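Local coordinates for nucleotide-binding protein, universal stress protein UspA family (Lactobacillus plantarum, PDB 3S3T) that binds ATP as a member of the universal stress protein UspA family, its precise cellular role being unknown but probably linked to the stress response, at residues N7-V12 with T37-V42; I112-T117 with C140-I145. One frame throughout, in Å; residues are numbered along the deposited sequence.

Interaction 1 of 2, residues N7-V12 with T37-V42. With ATP (adenosine-5'-triphosphate), chain I.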
loop_
_atom_site.group_PDB
_atom_site.type_symbol
_atom_site.label_atom_id
_atom_site.label_comp_id
_atom_site.label_asym_id
_atom_site.label_seq_id
_atom_site.Cartn_x
_atom_site.Cartn_y
_atom_site.Cartn_z
ATOM N N ASN A 7 -14.165 -16.631 17.460
ATOM C CA ASN A 7 -12.860 -17.263 17.259
ATOM C C ASN A 7 -11.853 -16.234 16.782
ATOM O O ASN A 7 -11.828 -15.914 15.598
ATOM C CB ASN A 7 -12.985 -18.371 16.194
ATOM C CG ASN A 7 -13.797 -19.544 16.671
ATOM O OD1 ASN A 7 -13.274 -20.405 17.366
ATOM N ND2 ASN A 7 -15.069 -19.596 16.290
ATOM N N ILE A 8 -11.037 -15.726 17.697
ATOM C CA ILE A 8 -10.101 -14.623 17.438
ATOM C C ILE A 8 -8.673 -15.143 17.248
ATOM O O ILE A 8 -8.252 -16.060 17.943
ATOM C CB ILE A 8 -10.112 -13.615 18.628
ATOM C CG1 ILE A 8 -11.538 -13.088 18.874
ATOM C CG2 ILE A 8 -9.137 -12.403 18.412
ATOM C CD1 ILE A 8 -11.706 -12.259 20.161
ATOM N N LEU A 9 -7.945 -14.531 16.309
ATOM C CA LEU A 9 -6.567 -14.852 16.028
ATOM C C LEU A 9 -5.742 -13.614 16.324
ATOM O O LEU A 9 -6.100 -12.497 15.913
ATOM C CB LEU A 9 -6.376 -15.241 14.551
ATOM C CG LEU A 9 -4.952 -15.657 14.145
ATOM C CD1 LEU A 9 -4.445 -16.904 14.854
ATOM C CD2 LEU A 9 -4.933 -15.894 12.651
ATOM N N VAL A 10 -4.683 -13.796 17.099
ATOM C CA VAL A 10 -3.739 -12.731 17.358
ATOM C C VAL A 10 -2.326 -13.208 16.958
ATOM O O VAL A 10 -1.656 -13.884 17.711
ATOM C CB VAL A 10 -3.807 -12.160 18.786
ATOM C CG1 VAL A 10 -3.612 -13.222 19.884
ATOM C CG2 VAL A 10 -2.800 -11.011 18.902
ATOM N N PRO A 11 -1.903 -12.867 15.726
ATOM C CA PRO A 11 -0.540 -13.185 15.348
ATOM C C PRO A 11 0.419 -12.289 16.134
ATOM O O PRO A 11 0.226 -11.067 16.180
ATOM C CB PRO A 11 -0.521 -12.919 13.830
ATOM C CG PRO A 11 -1.941 -12.914 13.408
ATOM C CD PRO A 11 -2.656 -12.315 14.600
ATOM N N VAL A 12 1.435 -12.885 16.751
ATOM C CA VAL A 12 2.469 -12.099 17.404
ATOM C C VAL A 12 3.878 -12.398 16.892
ATOM O O VAL A 12 4.220 -13.547 16.619
ATOM C CB VAL A 12 2.474 -12.369 18.933
ATOM C CG1 VAL A 12 1.236 -11.797 19.590
ATOM C CG2 VAL A 12 2.574 -13.864 19.188
ATOM N N THR A 37 -6.689 -17.607 19.818
ATOM C CA THR A 37 -5.470 -18.292 19.396
ATOM C C THR A 37 -4.350 -17.252 19.180
ATOM O O THR A 37 -4.561 -16.304 18.432
ATOM C CB THR A 37 -5.689 -19.023 18.066
ATOM O OG1 THR A 37 -6.661 -20.058 18.276
ATOM C CG2 THR A 37 -4.360 -19.663 17.538
ATOM N N ALA A 38 -3.211 -17.422 19.862
ATOM C CA ALA A 38 -1.965 -16.665 19.566
ATOM C C ALA A 38 -1.071 -17.473 18.642
ATOM O O ALA A 38 -0.851 -18.686 18.856
ATOM C CB ALA A 38 -1.239 -16.287 20.824
ATOM N N LEU A 39 -0.600 -16.823 17.574
ATOM C CA LEU A 39 0.183 -17.495 16.534
ATOM C C LEU A 39 1.503 -16.757 16.331
ATOM O O LEU A 39 1.485 -15.592 15.973
ATOM C CB LEU A 39 -0.579 -17.517 15.216
ATOM C CG LEU A 39 0.171 -17.916 13.927
ATOM C CD1 LEU A 39 0.710 -19.424 13.963
ATOM C CD2 LEU A 39 -0.727 -17.709 12.766
ATOM N N TYR A 40 2.625 -17.421 16.587
ATOM C CA TYR A 40 3.949 -16.889 16.201
ATOM C C TYR A 40 4.464 -17.624 14.979
ATOM O O TYR A 40 4.565 -18.861 14.982
ATOM C CB TYR A 40 4.935 -17.076 17.361
ATOM C CG TYR A 40 6.301 -16.439 17.160
ATOM C CD1 TYR A 40 7.249 -16.998 16.300
ATOM C CD2 TYR A 40 6.657 -15.276 17.852
ATOM C CE1 TYR A 40 8.486 -16.384 16.104
ATOM C CE2 TYR A 40 7.926 -14.687 17.695
ATOM C CZ TYR A 40 8.806 -15.218 16.836
ATOM O OH TYR A 40 10.017 -14.599 16.717
ATOM N N VAL A 41 4.815 -16.888 13.931
ATOM C CA VAL A 41 5.404 -17.511 12.757
ATOM C C VAL A 41 6.916 -17.339 12.697
ATOM O O VAL A 41 7.426 -16.219 12.649
ATOM C CB VAL A 41 4.772 -17.009 11.448
ATOM C CG1 VAL A 41 5.257 -17.906 10.249
ATOM C CG2 VAL A 41 3.253 -17.073 11.530
ATOM N N VAL A 42 7.627 -18.473 12.685
ATOM C CA VAL A 42 9.085 -18.482 12.521
ATOM C C VAL A 42 9.397 -18.337 11.021
ATOM O O VAL A 42 9.126 -19.245 10.211
ATOM C CB VAL A 42 9.712 -19.794 13.050
ATOM C CG1 VAL A 42 11.205 -19.789 12.855
ATOM C CG2 VAL A 42 9.354 -20.069 14.495
HETATM P PG ATP I . 8.141 -4.673 8.283
HETATM O O1G ATP I . 8.259 -6.158 8.535
HETATM O O2G ATP I . 9.476 -4.024 8.076
HETATM O O3G ATP I . 7.192 -4.256 7.167
HETATM P PB ATP I . 7.529 -4.395 11.139
HETATM O O1B ATP I . 7.777 -3.190 12.000
HETATM O O2B ATP I . 8.334 -5.624 11.393
HETATM O O3B ATP I . 7.639 -3.917 9.618
HETATM P PA ATP I . 5.115 -5.993 10.880
HETATM O O1A ATP I . 5.981 -7.156 10.508
HETATM O O2A ATP I . 4.082 -5.632 9.893
HETATM O O3A ATP I . 5.939 -4.687 11.256
HETATM O "O5'" ATP I . 4.407 -6.414 12.299
HETATM C "C5'" ATP I . 3.113 -5.896 12.606
HETATM C "C4'" ATP I . 2.310 -6.926 13.405
HETATM O "O4'" ATP I . 2.257 -8.078 12.572
HETATM C "C3'" ATP I . 2.983 -7.387 14.687
HETATM O "O3'" ATP I . 2.732 -6.523 15.783
HETATM C "C2'" ATP I . 2.388 -8.769 14.795
HETATM O "O2'" ATP I . 1.076 -8.614 15.318
HETATM C "C1'" ATP I . 2.321 -9.259 13.355
HETATM N N9 ATP I . 3.485 -10.067 12.996
HETATM C C8 ATP I . 4.651 -9.637 12.421
HETATM N N7 ATP I . 5.516 -10.665 12.262
HETATM C C5 ATP I . 4.893 -11.748 12.739
HETATM C C6 ATP I . 5.254 -13.152 12.896
HETATM N N6 ATP I . 6.470 -13.556 12.476
HETATM N N1 ATP I . 4.328 -14.011 13.454
HETATM C C2 ATP I . 3.134 -13.547 13.853
HETATM N N3 ATP I . 2.741 -12.267 13.786
HETATM C C4 ATP I . 3.574 -11.358 13.233
HETATM O O HOH W 1 -9.123 -18.955 18.317
#
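The adenine end of the ATP site is built where two neighbouring parallel strands, 7-11 and 35-43, run side by side, their short segments 31° apart. Four backbone bonds alternate across the pair: T37 N to I8 O, V10 N to T37 O, L39 N to V10 O and V12 N to L39 O. The first two lie nearly along the C=O axis, whereas L39 N and V12 N sit above the planes of their acceptors. The strands belong to a beta-alpha-beta unit whose connecting helix 16-32 packs on V10, while L9, P11 and L39 occupy the other face. L9, with CG anti to the backbone N (chi1 -178°), carries CD1 to 3.9 Å from L39 CB and obliquely across T37 CG2. On the face of V10 and A38, under helices 16-32 and 53-78, V10 CG1, in the crowded position between N and carbonyl carbon, meets A38 CB at 4.0 Å. Beyond the ladder, V41 pairs through its backbone with N1 and N6 of adenine: V41 N donates to ATP N1 (3.0 Å, 164° at the hydrogen), and ATP N6 donates to V41 O at 2.8 Å. P11 O accepts a hydrogen bond from ATP O2', 2.7 Å away, and P11 CB lies 3.3 Å from ATP N3.

Interaction 2 of 2, residues I112-T117 with C140-I145; sequences IVLGAT and CNVIVI. With ATP (adenosine-5'-triphosphate), chain I.
Strands 111-115 and 141-145 form a parallel pair at one end of this chain's sheet, with the short segments inclined by 24°. Five backbone bonds join them, from I112 N to N141 O through to A116 N to I145 O; the tightest is I145 N to L114 O, 2.7 Å and nearly along the C=O axis. The last bond differs, because A116 N stands above the carbonyl plane of I145.

Side chains divide between two faces. On one, V113 sets CG1 anti to the backbone N (chi1 178°), so that its two methyls have separate tasks: CG2 lies alongside I143 CG2 at 3.7 Å, the two residues pointing the same way, and CG1 crosses obliquely to I145 CG1. On the other face, I112 has CG1 anti to its carbonyl carbon (chi1 -58°), which places that methylene 3.7 Å from C140 SG. L114 likewise has CG anti to its carbonyl carbon and splits its branches, CD1 meeting V142 CG1 at 3.7 Å and CD2 approaching the ribose. V144 CG1, anti to the backbone N, rests on A116 CB.

G115 is where the strand meets the sugar: G115 N donates to ATP O2' at 3.2 Å, and a beta carbon here would collide with ATP O3'. That hydroxyl donates to T117 O at 2.8 Å, so the backbone grips both ribose hydroxyls.

Helix 129-137 of this beta-alpha-beta unit lies over I112, L114 and V144, whereas helix 16-32 covers V113 and I145. Strand 7-11 borders 111-115, and V142, I143 and V144 pair antiparallel with a strand of the third subunit, continuing the sheet across the interface.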
loop_
_atom_site.group_PDB
_atom_site.type_symbol
_atom_site.label_atom_id
_atom_site.label_comp_id
_atom_site.label_asym_id
_atom_site.label_seq_id
_atom_site.Cartn_x
_atom_site.Cartn_y
_atom_site.Cartn_z
ATOM N N ILE A 112 -8.977 -10.959 13.309
ATOM C CA ILE A 112 -7.536 -11.037 13.489
ATOM C C ILE A 112 -7.112 -9.739 14.166
ATOM O O ILE A 112 -7.546 -8.645 13.744
ATOM C CB ILE A 112 -6.809 -11.186 12.140
ATOM C CG1 ILE A 112 -7.272 -12.435 11.358
ATOM C CG2 ILE A 112 -5.268 -11.247 12.383
ATOM C CD1 ILE A 112 -6.582 -12.611 9.942
ATOM N N VAL A 113 -6.319 -9.860 15.246
ATOM C CA VAL A 113 -5.826 -8.725 15.996
ATOM C C VAL A 113 -4.319 -8.587 15.715
ATOM O O VAL A 113 -3.578 -9.528 15.857
ATOM C CB VAL A 113 -6.110 -8.895 17.516
ATOM C CG1 VAL A 113 -5.553 -7.724 18.306
ATOM C CG2 VAL A 113 -7.648 -9.079 17.784
ATOM N N LEU A 114 -3.883 -7.412 15.317
ATOM C CA LEU A 114 -2.465 -7.170 14.915
ATOM C C LEU A 114 -1.915 -5.932 15.560
ATOM O O LEU A 114 -2.624 -4.927 15.732
ATOM C CB LEU A 114 -2.370 -6.972 13.373
ATOM C CG LEU A 114 -2.668 -8.185 12.489
ATOM C CD1 LEU A 114 -3.019 -7.740 11.068
ATOM C CD2 LEU A 114 -1.526 -9.238 12.474
ATOM N N GLY A 115 -0.620 -5.932 15.854
ATOM C CA GLY A 115 0.047 -4.685 16.182
ATOM C C GLY A 115 0.213 -3.876 14.922
ATOM O O GLY A 115 0.372 -4.418 13.831
ATOM N N ALA A 116 0.226 -2.566 15.032
ATOM C CA ALA A 116 0.495 -1.751 13.846
ATOM C C ALA A 116 1.908 -2.002 13.245
ATOM O O ALA A 116 2.057 -2.083 12.022
ATOM C CB ALA A 116 0.324 -0.299 14.179
ATOM N N THR A 117 2.911 -2.103 14.115
ATOM C CA THR A 117 4.298 -2.291 13.704
ATOM C C THR A 117 4.818 -3.495 14.475
ATOM O O THR A 117 4.081 -4.083 15.295
ATOM C CB THR A 117 5.153 -1.063 13.989
ATOM O OG1 THR A 117 5.079 -0.744 15.372
ATOM C CG2 THR A 117 4.647 0.136 13.195
ATOM N N CYS A 140 -11.801 -11.901 7.090
ATOM C CA CYS A 140 -12.635 -11.491 8.197
ATOM C C CYS A 140 -12.206 -10.110 8.631
ATOM O O CYS A 140 -11.252 -9.514 8.078
ATOM C CB CYS A 140 -12.453 -12.448 9.364
ATOM S SG CYS A 140 -10.717 -12.637 9.905
ATOM N N ASN A 141 -12.865 -9.634 9.671
ATOM C CA ASN A 141 -12.525 -8.329 10.252
ATOM C C ASN A 141 -11.078 -8.347 10.784
ATOM O O ASN A 141 -10.591 -9.396 11.238
ATOM C CB ASN A 141 -13.446 -8.027 11.440
ATOM C CG ASN A 141 -14.882 -7.737 11.053
ATOM O OD1 ASN A 141 -15.236 -7.644 9.877
ATOM N ND2 ASN A 141 -15.721 -7.542 12.074
ATOM N N VAL A 142 -10.387 -7.218 10.689
ATOM C CA VAL A 142 -9.037 -7.069 11.182
ATOM C C VAL A 142 -8.906 -5.733 11.955
ATOM O O VAL A 142 -9.327 -4.694 11.468
ATOM C CB VAL A 142 -8.020 -7.098 10.063
ATOM C CG1 VAL A 142 -6.611 -6.890 10.645
ATOM C CG2 VAL A 142 -8.154 -8.444 9.157
ATOM N N ILE A 143 -8.414 -5.817 13.177
ATOM C CA ILE A 143 -8.182 -4.631 13.988
ATOM C C ILE A 143 -6.681 -4.487 14.174
ATOM O O ILE A 143 -5.936 -5.434 14.468
ATOM C CB ILE A 143 -8.927 -4.641 15.350
ATOM C CG1 ILE A 143 -8.653 -3.385 16.172
ATOM C CG2 ILE A 143 -8.538 -5.843 16.233
ATOM C CD1 ILE A 143 -9.542 -3.291 17.404
ATOM N N VAL A 144 -6.267 -3.250 14.074
ATOM C CA VAL A 144 -4.876 -2.857 14.209
ATOM C C VAL A 144 -4.717 -2.071 15.505
ATOM O O VAL A 144 -5.396 -1.023 15.727
ATOM C CB VAL A 144 -4.457 -1.997 13.022
ATOM C CG1 VAL A 144 -3.015 -1.420 13.206
ATOM C CG2 VAL A 144 -4.559 -2.779 11.661
ATOM N N ILE A 145 -3.803 -2.562 16.340
ATOM C CA ILE A 145 -3.585 -2.016 17.676
ATOM C C ILE A 145 -2.310 -1.143 17.726
ATOM O O ILE A 145 -1.207 -1.599 17.376
ATOM C CB ILE A 145 -3.415 -3.131 18.708
ATOM C CG1 ILE A 145 -4.582 -4.150 18.612
ATOM C CG2 ILE A 145 -3.314 -2.522 20.137
ATOM C CD1 ILE A 145 -5.956 -3.523 18.845
HETATM P PG ATP I . 8.141 -4.673 8.283
HETATM O O1G ATP I . 8.259 -6.158 8.535
HETATM O O2G ATP I . 9.476 -4.024 8.076
HETATM O O3G ATP I . 7.192 -4.256 7.167
HETATM P PB ATP I . 7.529 -4.395 11.139
HETATM O O1B ATP I . 7.777 -3.190 12.000
HETATM O O2B ATP I . 8.334 -5.624 11.393
HETATM O O3B ATP I . 7.639 -3.917 9.618
HETATM P PA ATP I . 5.115 -5.993 10.880
HETATM O O1A ATP I . 5.981 -7.156 10.508
HETATM O O2A ATP I . 4.082 -5.632 9.893
HETATM O O3A ATP I . 5.939 -4.687 11.256
HETATM O "O5'" ATP I . 4.407 -6.414 12.299
HETATM C "C5'" ATP I . 3.113 -5.896 12.606
HETATM C "C4'" ATP I . 2.310 -6.926 13.405
HETATM O "O4'" ATP I . 2.257 -8.078 12.572
HETATM C "C3'" ATP I . 2.983 -7.387 14.687
HETATM O "O3'" ATP I . 2.732 -6.523 15.783
HETATM C "C2'" ATP I . 2.388 -8.769 14.795
HETATM O "O2'" ATP I . 1.076 -8.614 15.318
HETATM C "C1'" ATP I . 2.321 -9.259 13.355
HETATM N N9 ATP I . 3.485 -10.067 12.996
HETATM C C8 ATP I . 4.651 -9.637 12.421
HETATM N N7 ATP I . 5.516 -10.665 12.262
HETATM C C5 ATP I . 4.893 -11.748 12.739
HETATM C C6 ATP I . 5.254 -13.152 12.896
HETATM N N6 ATP I . 6.470 -13.556 12.476
HETATM N N1 ATP I . 4.328 -14.011 13.454
HETATM C C2 ATP I . 3.134 -13.547 13.853
HETATM N N3 ATP I . 2.741 -12.267 13.786
HETATM C C4 ATP I . 3.574 -11.358 13.233
#

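In the fold
Interactions 1 and 2 follow in series along the chain, their centres 11 Å apart, and belong to one five-stranded parallel sheet ordered 87-93, 35-43, 7-11, 111-115, 141-145. Strands 7-11 and 111-115 are neighbours, which joins the contacts directly: L9 O and V113 N, 2.7 Å apart, probably form a hydrogen bond. Each contact closes a beta-alpha-beta unit, through helix 16-32 in interaction 1 and helix 129-137 in interaction 2. Both place strand C-terminal ends against the same ATP; 37-42 hydrogen-bonds the base, 112-117 the ribose, and 7-12 touches both. Interaction 1 lies near the chain's centre, and interaction 2 reaches the subunit interface.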